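Local coordinates for cysteine desulfurase (PDB 5B89), which probably uses pyridoxal 5'-phosphate to take the sulfur from L-cysteine and pass it to a carrier, leaving L-alanine, at residues B[88-92]-B[301-305]; B[99-105]-B[244-250]; B[211-217]-B[232-238]. One frame throughout, in Å; residues are numbered along the deposited sequence.

Interaction 1 (B[88-92]-B[301-305])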
loop_
_atom_site.group_PDB
_atom_site.type_symbol
_atom_site.label_atom_id
_atom_site.label_comp_id
_atom_site.label_asym_id
_atom_site.label_seq_id
_atom_site.Cartn_x
_atom_site.Cartn_y
_atom_site.Cartn_z
ATOM N N ILE B 88 -18.010 -5.299 -1.771
ATOM C CA ILE B 88 -18.272 -5.487 -0.358
ATOM C C ILE B 88 -17.937 -4.163 0.395
ATOM O O ILE B 88 -18.649 -3.780 1.313
ATOM C CB ILE B 88 -17.525 -6.741 0.204
ATOM C CG1 ILE B 88 -18.214 -7.998 -0.329
ATOM C CG2 ILE B 88 -17.400 -6.741 1.683
ATOM C CD1 ILE B 88 -17.346 -9.255 -0.182
ATOM N N VAL B 89 -16.793 -3.533 0.087
ATOM C CA VAL B 89 -16.407 -2.296 0.765
ATOM C C VAL B 89 -17.450 -1.211 0.419
ATOM O O VAL B 89 -17.866 -0.451 1.297
ATOM C CB VAL B 89 -15.004 -1.871 0.281
ATOM C CG1 VAL B 89 -14.707 -0.474 0.817
ATOM C CG2 VAL B 89 -13.993 -2.858 0.789
ATOM N N ALA B 90 -17.808 -1.109 -0.829
ATOM C CA ALA B 90 -18.834 -0.102 -1.264
ATOM C C ALA B 90 -20.107 -0.301 -0.478
ATOM O O ALA B 90 -20.629 0.690 0.103
ATOM C CB ALA B 90 -19.070 -0.221 -2.739
ATOM N N ASP B 91 -20.612 -1.504 -0.424
ATOM C CA ASP B 91 -21.835 -1.722 0.302
ATOM C C ASP B 91 -21.717 -1.417 1.792
ATOM O O ASP B 91 -22.646 -0.963 2.355
ATOM C CB ASP B 91 -22.420 -3.112 0.086
ATOM C CG ASP B 91 -22.885 -3.356 -1.315
ATOM O OD1 ASP B 91 -23.169 -2.459 -2.034
ATOM O OD2 ASP B 91 -22.997 -4.515 -1.657
ATOM N N PHE B 92 -20.576 -1.677 2.388
ATOM C CA PHE B 92 -20.376 -1.447 3.801
ATOM C C PHE B 92 -20.570 0.033 4.180
ATOM O O PHE B 92 -21.051 0.284 5.204
ATOM C CB PHE B 92 -18.953 -1.941 4.163
ATOM C CG PHE B 92 -18.579 -1.853 5.622
ATOM C CD1 PHE B 92 -19.268 -2.543 6.561
ATOM C CD2 PHE B 92 -17.498 -1.158 5.997
ATOM C CE1 PHE B 92 -18.893 -2.492 7.874
ATOM C CE2 PHE B 92 -17.104 -1.118 7.299
ATOM C CZ PHE B 92 -17.808 -1.778 8.230
ATOM N N ILE B 301 -14.741 -7.306 6.707
ATOM C CA ILE B 301 -16.070 -6.677 6.678
ATOM C C ILE B 301 -17.146 -7.737 6.757
ATOM O O ILE B 301 -18.146 -7.541 7.544
ATOM C CB ILE B 301 -16.168 -5.847 5.465
ATOM C CG1 ILE B 301 -15.356 -4.555 5.616
ATOM C CG2 ILE B 301 -17.635 -5.478 5.177
ATOM C CD1 ILE B 301 -15.124 -3.837 4.336
ATOM N N ARG B 302 -17.035 -8.853 6.056
ATOM C CA ARG B 302 -18.034 -9.886 6.234
ATOM C C ARG B 302 -18.097 -10.453 7.660
ATOM O O ARG B 302 -19.153 -10.796 8.150
ATOM C CB ARG B 302 -17.799 -11.009 5.239
ATOM C CG ARG B 302 -18.191 -10.629 3.848
ATOM C CD ARG B 302 -19.714 -10.519 3.726
ATOM N NE ARG B 302 -20.138 -10.658 2.352
ATOM C CZ ARG B 302 -20.895 -9.802 1.734
ATOM N NH1 ARG B 302 -21.279 -8.712 2.388
ATOM N NH2 ARG B 302 -21.247 -10.014 0.475
ATOM N N TYR B 303 -16.961 -10.538 8.317
ATOM C CA TYR B 303 -16.913 -11.008 9.672
ATOM C C TYR B 303 -17.630 -9.991 10.601
ATOM O O TYR B 303 -18.352 -10.362 11.463
ATOM C CB TYR B 303 -15.437 -11.241 10.065
ATOM C CG TYR B 303 -15.198 -11.941 11.340
ATOM C CD1 TYR B 303 -15.175 -13.306 11.398
ATOM C CD2 TYR B 303 -14.941 -11.244 12.471
ATOM C CE1 TYR B 303 -14.953 -13.944 12.589
ATOM C CE2 TYR B 303 -14.732 -11.860 13.649
ATOM C CZ TYR B 303 -14.754 -13.223 13.713
ATOM O OH TYR B 303 -14.557 -13.780 14.922
ATOM N N ILE B 304 -17.374 -8.733 10.365
ATOM C CA ILE B 304 -17.980 -7.668 11.149
ATOM C C ILE B 304 -19.507 -7.684 10.924
ATOM O O ILE B 304 -20.244 -7.464 11.818
ATOM C CB ILE B 304 -17.407 -6.274 10.719
ATOM C CG1 ILE B 304 -15.994 -6.008 11.235
ATOM C CG2 ILE B 304 -18.284 -5.111 11.165
ATOM C CD1 ILE B 304 -15.786 -6.003 12.719
ATOM N N GLU B 305 -19.919 -7.952 9.711
ATOM C CA GLU B 305 -21.412 -7.970 9.340
ATOM C C GLU B 305 -22.050 -9.143 10.043
ATOM O O GLU B 305 -23.262 -8.968 10.498
ATOM C CB GLU B 305 -21.586 -7.999 7.822
ATOM C CG GLU B 305 -21.199 -6.651 7.232
ATOM C CD GLU B 305 -21.138 -6.590 5.703
ATOM O OE1 GLU B 305 -21.072 -5.408 5.161
ATOM O OE2 GLU B 305 -21.028 -7.702 5.122
HETATM O O HOH W 1 -20.729 -5.285 2.512
#
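Ile301 packs against Ile88, Val89 and Phe92, its CG2 methyl shared between Ile88 CG2 (3.7 Å) and Phe92 CD1 (3.6 Å), with the two isoleucine side chains running antiparallel as they pass. The other branch ends on Val89, with Ile301 CD1 3.8 Å from Val89 CG2 and the two side chains nearly at right angles. Between these, Ile301 CG1 lies over one face of the Phe92 ring, 4.2 Å from its centroid and 14° off the ring normal, a CH-pi contact displaced toward the rim. Phe92 reaches it because CG is anti to the backbone N (chi1 -177°), which carries the ring across toward 301-305.

At the border of the contact the chemistry turns polar. Arg302, bent at chi2, lays one guanidinium face over Ile88, whose CG1 is 3.7 Å from Arg302 NH2. The same guanidinium is steered by Glu305, one turn on in its own helix: Arg302 NH1 donates to the syn lone pair of Glu305 OE2 at 2.9 Å, almost in the guanidinium plane. The second carboxylate oxygen, Glu305 OE1, accepts a hydrogen bond from a water that also donates to Ile88 O, and lies 3.7 Å from Phe92 CD1.

The axes of the two helical segments approach to 11.0 Å at an angle of 41°; the segments are joined directly by apolar side chains, while their polar link runs through water. The salt bridge stays within 301-305; by holding the arginine flat over Ile88 it probably lets a charged group cover the margin of an apolar interface.

Interaction 2 (B[99-105]-B[244-250]). With PLP (pyridoxal-5'-phosphate), chain G.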
loop_
_atom_site.group_PDB
_atom_site.type_symbol
_atom_site.label_atom_id
_atom_site.label_comp_id
_atom_site.label_asym_id
_atom_site.label_seq_id
_atom_site.Cartn_x
_atom_site.Cartn_y
_atom_site.Cartn_z
ATOM N N GLU B 99 -16.929 4.325 -6.797
ATOM C CA GLU B 99 -16.497 5.401 -5.904
ATOM C C GLU B 99 -15.441 4.916 -4.873
ATOM O O GLU B 99 -15.007 5.752 -4.054
ATOM C CB GLU B 99 -17.678 5.967 -5.129
ATOM C CG GLU B 99 -18.693 6.691 -6.041
ATOM C CD GLU B 99 -20.035 7.057 -5.381
ATOM O OE1 GLU B 99 -20.494 8.271 -5.657
ATOM O OE2 GLU B 99 -20.570 6.265 -4.582
ATOM N N ILE B 100 -15.116 3.627 -4.906
ATOM C CA ILE B 100 -14.132 3.039 -3.952
ATOM C C ILE B 100 -12.764 2.894 -4.561
ATOM O O ILE B 100 -12.663 2.230 -5.620
ATOM C CB ILE B 100 -14.608 1.724 -3.401
ATOM C CG1 ILE B 100 -15.983 1.813 -2.672
ATOM C CG2 ILE B 100 -13.559 1.032 -2.560
ATOM C CD1 ILE B 100 -15.902 2.763 -1.519
ATOM N N VAL B 101 -11.755 3.532 -3.958
ATOM C CA VAL B 101 -10.346 3.403 -4.396
ATOM C C VAL B 101 -9.589 2.731 -3.250
ATOM O O VAL B 101 -9.688 3.124 -2.085
ATOM C CB VAL B 101 -9.761 4.756 -4.691
ATOM C CG1 VAL B 101 -8.249 4.796 -5.013
ATOM C CG2 VAL B 101 -10.515 5.469 -5.862
ATOM N N PHE B 102 -8.752 1.740 -3.562
ATOM C CA PHE B 102 -7.883 1.156 -2.577
ATOM C C PHE B 102 -6.556 1.873 -2.532
ATOM O O PHE B 102 -5.911 2.186 -3.529
ATOM C CB PHE B 102 -7.691 -0.338 -2.844
ATOM C CG PHE B 102 -8.922 -1.161 -2.616
ATOM C CD1 PHE B 102 -9.436 -1.244 -1.333
ATOM C CD2 PHE B 102 -9.558 -1.886 -3.622
ATOM C CE1 PHE B 102 -10.571 -1.988 -1.070
ATOM C CE2 PHE B 102 -10.670 -2.661 -3.330
ATOM C CZ PHE B 102 -11.153 -2.769 -2.076
ATOM N N THR B 103 -6.122 2.089 -1.301
ATOM C CA THR B 103 -4.876 2.734 -0.935
ATOM C C THR B 103 -4.140 1.864 0.085
ATOM O O THR B 103 -4.541 0.790 0.337
ATOM C CB THR B 103 -5.143 4.107 -0.276
ATOM O OG1 THR B 103 -5.836 3.904 0.937
ATOM C CG2 THR B 103 -5.997 4.950 -1.185
ATOM N N LYS B 104 -3.063 2.379 0.662
ATOM C CA LYS B 104 -2.350 1.575 1.662
ATOM C C LYS B 104 -2.848 1.754 3.083
ATOM O O LYS B 104 -2.681 0.925 3.890
ATOM C CB LYS B 104 -0.815 1.751 1.603
ATOM C CG LYS B 104 -0.260 2.827 2.450
ATOM C CD LYS B 104 1.259 2.714 2.573
ATOM C CE LYS B 104 1.833 3.139 1.249
ATOM N NZ LYS B 104 1.373 4.523 0.861
ATOM N N ASN B 105 -3.467 2.885 3.328
ATOM C CA ASN B 105 -3.969 3.249 4.647
ATOM C C ASN B 105 -4.729 4.580 4.586
ATOM O O ASN B 105 -4.775 5.190 3.584
ATOM C CB ASN B 105 -2.821 3.343 5.688
ATOM C CG ASN B 105 -1.711 4.306 5.283
ATOM O OD1 ASN B 105 -1.912 5.253 4.635
ATOM N ND2 ASN B 105 -0.518 3.969 5.683
ATOM N N ILE B 244 -3.861 -2.018 3.597
ATOM C CA ILE B 244 -5.035 -1.720 2.761
ATOM C C ILE B 244 -5.862 -0.636 3.395
ATOM O O ILE B 244 -6.296 -0.718 4.541
ATOM C CB ILE B 244 -5.875 -3.011 2.498
ATOM C CG1 ILE B 244 -6.914 -2.794 1.428
ATOM C CG2 ILE B 244 -6.415 -3.664 3.740
ATOM C CD1 ILE B 244 -6.386 -2.679 0.018
ATOM N N GLY B 245 -6.040 0.384 2.669
ATOM C CA GLY B 245 -6.926 1.487 3.033
ATOM C C GLY B 245 -7.949 1.702 1.968
ATOM O O GLY B 245 -7.870 1.213 0.841
ATOM N N VAL B 246 -8.906 2.585 2.288
ATOM C CA VAL B 246 -9.982 2.954 1.359
ATOM C C VAL B 246 -10.070 4.464 1.265
ATOM O O VAL B 246 -9.924 5.153 2.258
ATOM C CB VAL B 246 -11.312 2.330 1.833
ATOM C CG1 VAL B 246 -12.486 2.884 1.000
ATOM C CG2 VAL B 246 -11.282 0.846 1.798
ATOM N N LEU B 247 -10.255 4.920 0.035
ATOM C CA LEU B 247 -10.634 6.285 -0.259
ATOM C C LEU B 247 -11.933 6.237 -1.052
ATOM O O LEU B 247 -11.999 5.709 -2.179
ATOM C CB LEU B 247 -9.587 7.050 -0.998
ATOM C CG LEU B 247 -9.987 8.509 -1.460
ATOM C CD1 LEU B 247 -10.325 9.301 -0.278
ATOM C CD2 LEU B 247 -8.891 9.084 -2.314
ATOM N N TYR B 248 -13.003 6.810 -0.456
ATOM C CA TYR B 248 -14.235 7.060 -1.182
ATOM C C TYR B 248 -14.211 8.398 -1.786
ATOM O O TYR B 248 -13.851 9.386 -1.148
ATOM C CB TYR B 248 -15.410 7.011 -0.174
ATOM C CG TYR B 248 -16.738 7.635 -0.616
ATOM C CD1 TYR B 248 -17.559 6.974 -1.506
ATOM C CD2 TYR B 248 -17.062 8.870 -0.207
ATOM C CE1 TYR B 248 -18.750 7.497 -1.854
ATOM C CE2 TYR B 248 -18.240 9.423 -0.576
ATOM C CZ TYR B 248 -19.053 8.733 -1.417
ATOM O OH TYR B 248 -20.331 9.239 -1.861
ATOM N N ILE B 249 -14.541 8.408 -3.083
ATOM C CA ILE B 249 -14.672 9.629 -3.911
ATOM C C ILE B 249 -16.035 9.678 -4.487
ATOM O O ILE B 249 -16.435 8.856 -5.322
ATOM C CB ILE B 249 -13.669 9.640 -5.049
ATOM C CG1 ILE B 249 -12.212 9.481 -4.561
ATOM C CG2 ILE B 249 -13.855 10.868 -5.919
ATOM C CD1 ILE B 249 -11.209 9.259 -5.653
ATOM N N ARG B 250 -16.872 10.617 -3.998
ATOM C CA ARG B 250 -18.222 10.706 -4.591
ATOM C C ARG B 250 -18.165 11.114 -6.085
ATOM O O ARG B 250 -17.347 11.890 -6.509
ATOM C CB ARG B 250 -18.949 11.798 -3.762
ATOM C CG ARG B 250 -20.432 11.929 -4.116
ATOM C CD ARG B 250 -21.325 12.543 -3.073
ATOM N NE ARG B 250 -21.030 13.878 -3.132
ATOM C CZ ARG B 250 -21.750 14.802 -3.817
ATOM N NH1 ARG B 250 -22.742 14.442 -4.659
ATOM N NH2 ARG B 250 -21.419 16.110 -3.690
HETATM N N1 PLP G . -6.861 9.157 11.614
HETATM C C2 PLP G . -7.333 8.629 12.776
HETATM C C2A PLP G . -8.488 9.271 13.513
HETATM C C3 PLP G . -6.666 7.493 13.269
HETATM O O3 PLP G . -7.099 6.924 14.421
HETATM C C4 PLP G . -5.614 6.902 12.524
HETATM C C4A PLP G . -4.868 5.664 13.163
HETATM C C5 PLP G . -5.256 7.487 11.282
HETATM C C6 PLP G . -5.871 8.635 10.832
HETATM C C5A PLP G . -4.093 6.880 10.503
HETATM O O4P PLP G . -4.481 5.553 10.033
HETATM P P PLP G . -3.327 4.822 9.303
HETATM O O1P PLP G . -3.892 3.516 9.010
HETATM O O2P PLP G . -2.183 4.750 10.317
HETATM O O3P PLP G . -2.933 5.619 8.149
#
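Gly245 marks the odd end of this antiparallel pair: a CB there would collide with Thr103 OG1 and Asn105 CA, so the strands can close up where the chain turns toward the cofactor. Both hydrogen bonds of the Thr103–Gly245 pair are of ordinary length and nearly straight at hydrogen, yet each donor stands well above the acceptor's carbonyl plane. Thr103 N reaches Gly245 O at 2.9 Å, 51° out of that plane. Farther along, Leu247 N to Val101 O (2.8 Å) and Ile249 N to Glu99 O lie in the carbonyl plane, while Val101 N to Leu247 O is tilted from it by a modest 23°.

On one face, Phe102 and Val246 run side by side, Ile244 CD1 comes to 3.6 Å from Phe102 CD1, and Gly245 O lies at the ring edge. The opposite face carries Val101, whose CG2 is 3.9 Å from Ile249 CD1, and Thr103, whose hydroxyl bonds to Ser109. At the other end, Glu99 lies alongside Tyr248, its OE2 at the ring edge 3.5 Å from CE1; that oxygen accepts from Lys96 N.

Asn105 N-caps helix 106-117 through Glu108 N and sets its CB 3.4 Å from O3P of the cofactor. Helix 73-93 covers the Phe102 face and helix 106-117 the Thr103 face; strand 100-103 is outermost in the seven-stranded sheet within this chain, with strand 245-249 bonded to strand 229-233 beyond it.

Interaction 3 (B[211-217]-B[232-238]). With PLP (pyridoxal-5'-phosphate), chain G; ALA (alanine), chain H.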
loop_
_atom_site.group_PDB
_atom_site.type_symbol
_atom_site.label_atom_id
_atom_site.label_comp_id
_atom_site.label_asym_id
_atom_site.label_seq_id
_atom_site.Cartn_x
_atom_site.Cartn_y
_atom_site.Cartn_z
ATOM N N ALA B 211 -12.518 8.530 8.771
ATOM C CA ALA B 211 -13.272 7.498 9.443
ATOM C C ALA B 211 -12.311 6.385 9.951
ATOM O O ALA B 211 -12.807 5.265 10.198
ATOM C CB ALA B 211 -14.372 6.980 8.568
ATOM N N ALA B 212 -11.074 6.691 10.155
ATOM C CA ALA B 212 -10.115 5.619 10.517
ATOM C C ALA B 212 -10.522 5.023 11.837
ATOM O O ALA B 212 -10.274 3.825 12.016
ATOM C CB ALA B 212 -8.728 6.157 10.564
ATOM N N GLN B 213 -11.071 5.772 12.769
ATOM C CA GLN B 213 -11.426 5.208 14.089
ATOM C C GLN B 213 -12.844 4.844 14.245
ATOM O O GLN B 213 -13.228 4.189 15.264
ATOM C CB GLN B 213 -11.023 6.119 15.183
ATOM C CG GLN B 213 -9.617 6.187 15.361
ATOM C CD GLN B 213 -8.945 4.792 15.598
ATOM O OE1 GLN B 213 -9.536 3.726 16.082
ATOM N NE2 GLN B 213 -7.663 4.792 15.229
ATOM N N SER B 214 -13.680 5.177 13.295
ATOM C CA SER B 214 -15.048 4.795 13.301
ATOM C C SER B 214 -15.391 3.481 12.510
ATOM O O SER B 214 -16.243 2.677 12.921
ATOM C CB SER B 214 -15.975 5.859 12.818
ATOM O OG SER B 214 -15.623 6.326 11.548
ATOM N N ALA B 215 -14.750 3.265 11.353
ATOM C CA ALA B 215 -15.085 2.137 10.542
ATOM C C ALA B 215 -14.914 0.811 11.315
ATOM O O ALA B 215 -13.834 0.593 11.955
ATOM C CB ALA B 215 -14.205 2.129 9.326
ATOM N N GLY B 216 -15.936 -0.031 11.246
ATOM C CA GLY B 216 -15.903 -1.291 12.010
ATOM C C GLY B 216 -16.297 -1.223 13.445
ATOM O O GLY B 216 -16.436 -2.297 14.115
ATOM N N HIS B 217 -16.440 -0.031 14.007
ATOM C CA HIS B 217 -16.828 0.148 15.408
ATOM C C HIS B 217 -18.220 0.735 15.522
ATOM O O HIS B 217 -18.814 0.651 16.633
ATOM C CB HIS B 217 -15.866 1.089 16.116
ATOM C CG HIS B 217 -14.487 0.538 16.282
ATOM N ND1 HIS B 217 -14.173 -0.436 17.231
ATOM C CD2 HIS B 217 -13.341 0.874 15.714
ATOM C CE1 HIS B 217 -12.900 -0.691 17.156
ATOM N NE2 HIS B 217 -12.370 0.074 16.239
ATOM N N PHE B 232 -10.703 5.340 5.355
ATOM C CA PHE B 232 -10.523 4.444 6.494
ATOM C C PHE B 232 -9.442 3.432 6.237
ATOM O O PHE B 232 -8.958 3.330 5.130
ATOM C CB PHE B 232 -11.806 3.833 6.954
ATOM C CG PHE B 232 -12.423 2.808 6.076
ATOM C CD1 PHE B 232 -12.112 1.465 6.286
ATOM C CD2 PHE B 232 -13.363 3.110 5.111
ATOM C CE1 PHE B 232 -12.708 0.480 5.604
ATOM C CE2 PHE B 232 -13.980 2.105 4.431
ATOM C CZ PHE B 232 -13.627 0.756 4.645
ATOM N N SER B 233 -9.024 2.745 7.315
ATOM C CA SER B 233 -7.921 1.735 7.271
ATOM C C SER B 233 -8.435 0.363 7.541
ATOM O O SER B 233 -9.144 0.171 8.559
ATOM C CB SER B 233 -6.828 2.013 8.327
ATOM O OG SER B 233 -6.146 3.277 7.989
ATOM N N GLY B 234 -8.085 -0.635 6.729
ATOM C CA GLY B 234 -8.529 -1.978 6.991
ATOM C C GLY B 234 -8.051 -2.619 8.237
ATOM O O GLY B 234 -8.759 -3.434 8.822
ATOM N N HIS B 235 -6.886 -2.222 8.712
ATOM C CA HIS B 235 -6.268 -2.870 9.876
ATOM C C HIS B 235 -6.788 -2.512 11.243
ATOM O O HIS B 235 -6.432 -3.069 12.211
ATOM C CB HIS B 235 -4.756 -2.682 9.876
ATOM C CG HIS B 235 -4.308 -1.286 10.154
ATOM N ND1 HIS B 235 -3.970 -0.873 11.407
ATOM C CD2 HIS B 235 -4.155 -0.214 9.354
ATOM C CE1 HIS B 235 -3.639 0.394 11.373
ATOM N NE2 HIS B 235 -3.732 0.821 10.135
ATOM N N LYS B 236 -7.653 -1.528 11.231
ATOM C CA LYS B 236 -8.278 -1.043 12.451
ATOM C C LYS B 236 -9.613 -1.734 12.721
ATOM O O LYS B 236 -9.621 -2.895 12.748
ATOM C CB LYS B 236 -8.361 0.485 12.446
ATOM C CG LYS B 236 -6.965 1.140 12.584
ATOM C CD LYS B 236 -6.957 2.641 12.538
ATOM C CE LYS B 236 -5.548 3.236 12.683
ATOM N NZ LYS B 236 -5.762 4.551 13.298
ATOM N N GLY B 237 -10.713 -1.000 12.911
ATOM C CA GLY B 237 -11.905 -1.646 13.274
ATOM C C GLY B 237 -12.427 -2.731 12.361
ATOM O O GLY B 237 -13.107 -3.671 12.803
ATOM N N PRO B 238 -12.200 -2.646 11.026
ATOM C CA PRO B 238 -12.737 -3.670 10.120
ATOM C C PRO B 238 -12.112 -5.080 10.288
ATOM O O PRO B 238 -12.543 -5.984 9.563
ATOM C CB PRO B 238 -12.419 -3.138 8.693
ATOM C CG PRO B 238 -12.428 -1.668 8.885
ATOM C CD PRO B 238 -11.798 -1.455 10.243
HETATM N N1 PLP G . -6.861 9.157 11.614
HETATM C C2 PLP G . -7.333 8.629 12.776
HETATM C C2A PLP G . -8.488 9.271 13.513
HETATM C C3 PLP G . -6.666 7.493 13.269
HETATM O O3 PLP G . -7.099 6.924 14.421
HETATM C C4 PLP G . -5.614 6.902 12.524
HETATM C C4A PLP G . -4.868 5.664 13.163
HETATM C C5 PLP G . -5.256 7.487 11.282
HETATM C C6 PLP G . -5.871 8.635 10.832
HETATM C C5A PLP G . -4.093 6.880 10.503
HETATM O O4P PLP G . -4.481 5.553 10.033
HETATM P P PLP G . -3.327 4.822 9.303
HETATM O O1P PLP G . -3.892 3.516 9.010
HETATM O O2P PLP G . -2.183 4.750 10.317
HETATM O O3P PLP G . -2.933 5.619 8.149
HETATM N N ALA H . -4.461 6.023 14.591
HETATM C CA ALA H . -3.611 5.017 15.399
HETATM C C ALA H . -3.065 5.462 16.777
HETATM O O ALA H . -3.657 6.433 17.306
HETATM C CB ALA H . -2.409 4.392 14.662
HETATM O OXT ALA H . -2.158 4.865 17.467
HETATM O O HOH W 2 -11.616 1.692 13.059
HETATM O O HOH W 3 -10.514 2.257 9.699
#
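Covalent and polar contacts with the cofactor gather where the amide end of Gln213 meets the Lys236 chain: Gln213 NE2 lies 2.7 Å from Lys236 NZ, two donors with no hydrogen bond between them. Lys236, extended beyond CG, reaches past Ala212 O to bond through NZ to C4A of pyridoxal-5'-phosphate. Gln213 NE2 donates to the cofactor's O3, a bond modelled very short and uncertain, and also bonds to Thr43 O. The phosphate is gripped from 232-238: Ser233 OG donates to O1P in a very short bond, and His235 NE2 donates to the same oxygen at 2.9 Å, with O1P in the plane of the imidazole.

Two waters supply polar links between the backbones. One donates to Ala212 O and Ala215 O and accepts from Gly237 N at 2.8 Å; the other donates to Ala212 O and accepts from Ser233 N.

The remaining contacts are close packing. Gly237 CA approaches Ala215 O at 3.2 Å in a CA-H...O contact, and a CB on either Gly216 or Gly237 would clash with the facing segment. Ala215 CB rests 3.8 Å from Phe232 CD1 and 4.2 Å from Pro238 CG. His217 brings NE2 to 3.5 Å from Gly237 CA, while its ND1 bonds to Glu316. An alanine here removes the imidazole, which would probably leave Glu316 without its mate and open a gap beside Gly237.

Ala212 CB lies over one face of the pyridine ring, 3.6 Å from C2. The bound alanine, the expected product, is held by Asn185 and Arg391. The lysine linkage is general to such enzymes; its place after strand 229-233, with Thr288 of the second subunit also bonding the cofactor, is typical of fold type I, and the serine-histidine grip is consistent with the class-V family.

In the fold
Interactions 2 and 3 are buried and share the large sheet: strands 245-249 and 229-233 are neighbours, probably bonded through Val246 N to Phe232 O and Ile244 O to Gly234 N, and both contacts reach the same cofactor. Interaction 1 is only partly buried and joins two helices outside the sheet. Its Val89 packs on Ile100, Phe102 and Val246 of interaction 2, while Phe92 and Ile304 touch the loops of interaction 3 at Gly216, Gly237 and Pro238. Chemistry follows place: apolar side chains with a charged margin between the helices, direct backbone bonds between the strands, and water links with covalent cofactor attachment at the loops.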